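Local coordinates for protein imelysin (Bacteroides ovatus ATCC 8483, PDB 3OYV) that belongs to the imelysin-like proteins implicated in bacterial iron uptake and is probably an outer-membrane, metal-binding protein, at residues A146-L149 with S150-I153; L160-K163 with I164-I168. One frame throughout, in Å; residues are numbered along the deposited sequence. Where two conformers were deposited one is given.

Contact 1: A146-L149 with S150-I153; sequences ANSL and STVI
Ser148 reaches forward over the first turn of helix 149-156 and takes the N-H of Thr151 on its hydroxyl, Ser148 OG to Thr151 N 3.1 Å, with an N-H...O angle of 160°. This is an N-cap. The torsion that makes it possible swings OG between the backbone N and the carbonyl carbon (chi1 66°), which brings it within reach of Thr151 N. Thr151 turns its own hydroxyl the same way: its OG1 lies 3.2 Å from Ser148 OG, and each hydroxyl hydrogen-bonds to Asn145 O, which pins the two side chains to the incoming loop. The other branch of Thr151, CG2, rests 3.3 Å from Ala146 O. Behind the cap the regular helix pattern takes over, Val152 N bonding to Ser148 O at 3.1 Å and Ile153 N to Leu149 O at 2.9 Å. Ile153 also brings CG1 to 3.3 Å from Leu149 O. The apolar side chains leave the turn for its neighbours: Leu149 and Val152 pack on Val229 of helix 223-261, Leu149 and Ile153 meet Ile213 of helix 189-214, and Tyr136 of helix 121-137 touches Leu149 and Ile153.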
loop_
_atom_site.group_PDB
_atom_site.type_symbol
_atom_site.label_atom_id
_atom_site.label_comp_id
_atom_site.label_asym_id
_atom_site.label_seq_id
_atom_site.Cartn_x
_atom_site.Cartn_y
_atom_site.Cartn_z
ATOM N N ALA A 146 13.613 -21.282 -3.447
ATOM C CA ALA A 146 13.697 -22.585 -2.816
ATOM C C ALA A 146 13.075 -22.637 -1.430
ATOM O O ALA A 146 12.539 -23.678 -1.049
ATOM C CB ALA A 146 15.173 -23.063 -2.702
ATOM N N ASN A 147 13.197 -21.541 -0.687
ATOM C CA ASN A 147 12.649 -21.451 0.665
ATOM C C ASN A 147 11.392 -20.581 0.649
ATOM O O ASN A 147 11.375 -19.458 1.061
ATOM C CB ASN A 147 13.699 -20.935 1.626
ATOM C CG ASN A 147 14.827 -21.914 1.832
ATOM O OD1 ASN A 147 15.984 -21.609 1.540
ATOM N ND2 ASN A 147 14.499 -23.066 2.290
ATOM N N SER A 148 10.319 -21.126 0.122
ATOM C CA SER A 148 9.046 -20.408 -0.002
ATOM C C SER A 148 7.901 -21.344 0.313
ATOM O O SER A 148 8.037 -22.562 0.179
ATOM C CB SER A 148 8.884 -19.848 -1.407
ATOM O OG SER A 148 8.749 -20.887 -2.384
ATOM N N LEU A 149 6.753 -20.759 0.654
ATOM C CA LEU A 149 5.546 -21.535 0.821
ATOM C C LEU A 149 5.257 -22.272 -0.469
ATOM O O LEU A 149 4.850 -23.426 -0.429
ATOM C CB LEU A 149 4.359 -20.640 1.187
ATOM C CG LEU A 149 4.274 -20.106 2.607
ATOM C CD1 LEU A 149 3.059 -19.175 2.738
ATOM C CD2 LEU A 149 4.201 -21.275 3.608
ATOM N N SER A 150 5.416 -21.614 -1.614
ATOM C CA SER A 150 5.133 -22.282 -2.891
ATOM C C SER A 150 5.942 -23.571 -3.054
ATOM O O SER A 150 5.373 -24.601 -3.435
ATOM C CB SER A 150 5.405 -21.353 -4.053
ATOM O OG SER A 150 5.089 -21.942 -5.318
ATOM N N THR A 151 7.233 -23.537 -2.732
ATOM C CA THR A 151 8.042 -24.742 -2.877
ATOM C C THR A 151 7.608 -25.833 -1.921
ATOM O O THR A 151 7.542 -27.006 -2.314
ATOM C CB THR A 151 9.529 -24.392 -2.725
ATOM O OG1 THR A 151 9.895 -23.527 -3.811
ATOM C CG2 THR A 151 10.445 -25.633 -2.725
ATOM N N VAL A 152 7.272 -25.468 -0.689
ATOM C CA VAL A 152 6.788 -26.437 0.298
ATOM C C VAL A 152 5.477 -27.086 -0.161
ATOM O O VAL A 152 5.328 -28.315 -0.103
ATOM C CB VAL A 152 6.623 -25.811 1.686
ATOM C CG1 VAL A 152 5.917 -26.742 2.655
ATOM C CG2 VAL A 152 7.981 -25.370 2.277
ATOM N N ILE A 153 4.521 -26.270 -0.605
ATOM C CA ILE A 153 3.233 -26.800 -1.054
ATOM C C ILE A 153 3.433 -27.633 -2.332
ATOM O O ILE A 153 2.819 -28.710 -2.449
ATOM C CB ILE A 153 2.163 -25.698 -1.247
ATOM C CG1 ILE A 153 1.927 -24.897 0.044
ATOM C CG2 ILE A 153 0.815 -26.321 -1.718
ATOM C CD1 ILE A 153 1.423 -25.695 1.277
#

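Contact 2: L160-K163 with I164-I168; sequences LDTK and IKNAI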
loop_
_atom_site.group_PDB
_atom_site.type_symbol
_atom_site.label_atom_id
_atom_site.label_comp_id
_atom_site.label_asym_id
_atom_site.label_seq_id
_atom_site.Cartn_x
_atom_site.Cartn_y
_atom_site.Cartn_z
ATOM N N LEU A 160 -2.520 -28.255 -5.487
ATOM C CA LEU A 160 -2.861 -27.098 -4.642
ATOM C C LEU A 160 -1.958 -25.899 -4.961
ATOM O O LEU A 160 -2.415 -24.768 -5.111
ATOM C CB LEU A 160 -2.812 -27.457 -3.167
ATOM C CG LEU A 160 -3.081 -26.283 -2.222
ATOM C CD1 LEU A 160 -4.463 -25.595 -2.517
ATOM C CD2 LEU A 160 -2.982 -26.760 -0.784
ATOM N N ASP A 161 -0.667 -26.132 -5.079
ATOM C CA ASP A 161 0.267 -25.064 -5.409
ATOM C C ASP A 161 -0.082 -24.423 -6.733
ATOM O O ASP A 161 -0.159 -23.210 -6.823
ATOM C CB ASP A 161 1.702 -25.598 -5.420
ATOM C CG ASP A 161 2.724 -24.574 -5.874
ATOM O OD1 ASP A 161 2.752 -23.423 -5.326
ATOM O OD2 ASP A 161 3.495 -24.876 -6.820
ATOM N N THR A 162 -0.358 -25.242 -7.755
ATOM C CA THR A 162 -0.684 -24.737 -9.064
ATOM C C THR A 162 -1.971 -23.914 -9.026
ATOM O O THR A 162 -2.018 -22.866 -9.664
ATOM C CB THR A 162 -0.796 -25.896 -10.048
ATOM O OG1 THR A 162 0.517 -26.459 -10.205
ATOM C CG2 THR A 162 -1.391 -25.429 -11.414
ATOM N N LYS A 163 -2.952 -24.384 -8.253
ATOM C CA LYS A 163 -4.204 -23.630 -8.143
ATOM C C LYS A 163 -3.962 -22.275 -7.459
ATOM O O LYS A 163 -4.542 -21.266 -7.867
ATOM C CB LYS A 163 -5.243 -24.426 -7.398
ATOM C CG LYS A 163 -5.837 -25.565 -8.254
ATOM C CD LYS A 163 -6.987 -26.240 -7.523
ATOM C CE LYS A 163 -7.257 -27.665 -8.030
ATOM N NZ LYS A 163 -6.581 -28.716 -7.218
ATOM N N ILE A 164 -3.095 -22.220 -6.443
ATOM C CA ILE A 164 -2.829 -20.939 -5.770
ATOM C C ILE A 164 -2.114 -20.000 -6.730
ATOM O O ILE A 164 -2.488 -18.828 -6.879
ATOM C CB ILE A 164 -2.033 -21.175 -4.470
ATOM C CG1 ILE A 164 -2.860 -21.955 -3.454
ATOM C CG2 ILE A 164 -1.495 -19.814 -3.851
ATOM C CD1 ILE A 164 -2.016 -22.614 -2.365
ATOM N N LYS A 165 -1.072 -20.473 -7.393
ATOM C CA LYS A 165 -0.339 -19.647 -8.330
ATOM C C LYS A 165 -1.233 -19.110 -9.439
ATOM O O LYS A 165 -1.151 -17.940 -9.823
ATOM C CB LYS A 165 0.859 -20.406 -8.914
ATOM C CG LYS A 165 1.942 -20.740 -7.896
ATOM C CD LYS A 165 3.297 -21.153 -8.565
ATOM C CE LYS A 165 3.185 -22.491 -9.261
ATOM N NZ LYS A 165 4.480 -22.922 -9.876
ATOM N N ASN A 166 -2.077 -19.988 -9.960
ATOM C CA ASN A 166 -3.059 -19.584 -10.975
ATOM C C ASN A 166 -4.042 -18.519 -10.476
ATOM O O ASN A 166 -4.401 -17.600 -11.221
ATOM C CB ASN A 166 -3.847 -20.813 -11.488
ATOM C CG ASN A 166 -2.993 -21.735 -12.342
ATOM O OD1 ASN A 166 -1.909 -21.347 -12.788
ATOM N ND2 ASN A 166 -3.533 -22.918 -12.673
ATOM N N ALA A 167 -4.492 -18.683 -9.247
ATOM C CA ALA A 167 -5.444 -17.721 -8.650
ATOM C C ALA A 167 -4.818 -16.352 -8.420
ATOM O O ALA A 167 -5.486 -15.316 -8.622
ATOM C CB ALA A 167 -6.031 -18.238 -7.393
ATOM N N ILE A 168 -3.554 -16.319 -8.017
ATOM C CA ILE A 168 -2.851 -15.048 -7.881
ATOM C C ILE A 168 -2.741 -14.358 -9.229
ATOM O O ILE A 168 -3.083 -13.175 -9.404
ATOM C CB ILE A 168 -1.445 -15.266 -7.272
ATOM C CG1 ILE A 168 -1.584 -15.765 -5.853
ATOM C CG2 ILE A 168 -0.626 -13.969 -7.340
ATOM C CD1 ILE A 168 -0.255 -16.287 -5.247
HETATM O O HOH W 1 5.779 -23.609 -7.327
#
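This is an i to i+4 contact along helix 158-177 of this largely helical imelysin-family protein, near the helix's N-terminal end, packed against helices 149-156, 189-214 and 121-137. Four consecutive backbone bonds run through these two turns, from Ile164 N to Leu160 O through Ala167 N to Lys163 O, and side chains pair in the same spacing. On the buried face Leu160 and Ile164 cross at a slant, Leu160 CG 3.8 Å from Ile164 CD1, and Ile164 continues onto Leu209. On the exposed side of the helix, roughly opposite, Thr162 and Asn166 run alongside each other, pointing the same way, with Thr162 CG2 3.5 Å from Asn166 ND2; Thr162 OG1 bonds back to Ser158 O. The charged pair is Asp161 and Lys165. Extended away from its own N (chi1 175°), the Asp161 carboxylate divides its oxygens: OD1 is held by Tyr136 OH, whereas OD2 faces the lysine. Lys165 passes its chain at a slant across the carboxylate and bends at chi3 (-69°), bringing its CE to 3.4 Å from Asp161 OD2. The direct salt bridge is long, Asp161 OD2 to Lys165 NZ 3.8 Å, and a water closes it, donating to Asp161 OD2 at 2.7 Å and accepting from Lys165 NZ at 2.9 Å.

Contacts 1 and 2 follow each other in the chain, on helices 149-156 and 158-177, with centres about 13 Å apart. They meet through a polar link and an apolar one. Ser150 OG lies 2.8 Å from Asp161 OD1, a probable hydrogen bond, so a residue from the first turn of one helix shares the carboxylate that the other helix pairs with Lys165; Ser150 OG also sits 3.8 Å from Lys165 CD. Beside this, Ile153 CG2 packs 3.9 Å from Leu160 CG. Tyr136 of helix 121-137 touches both contacts. Both lie well out from the middle of the chain, their centres about 25 and 23 Å from its centre.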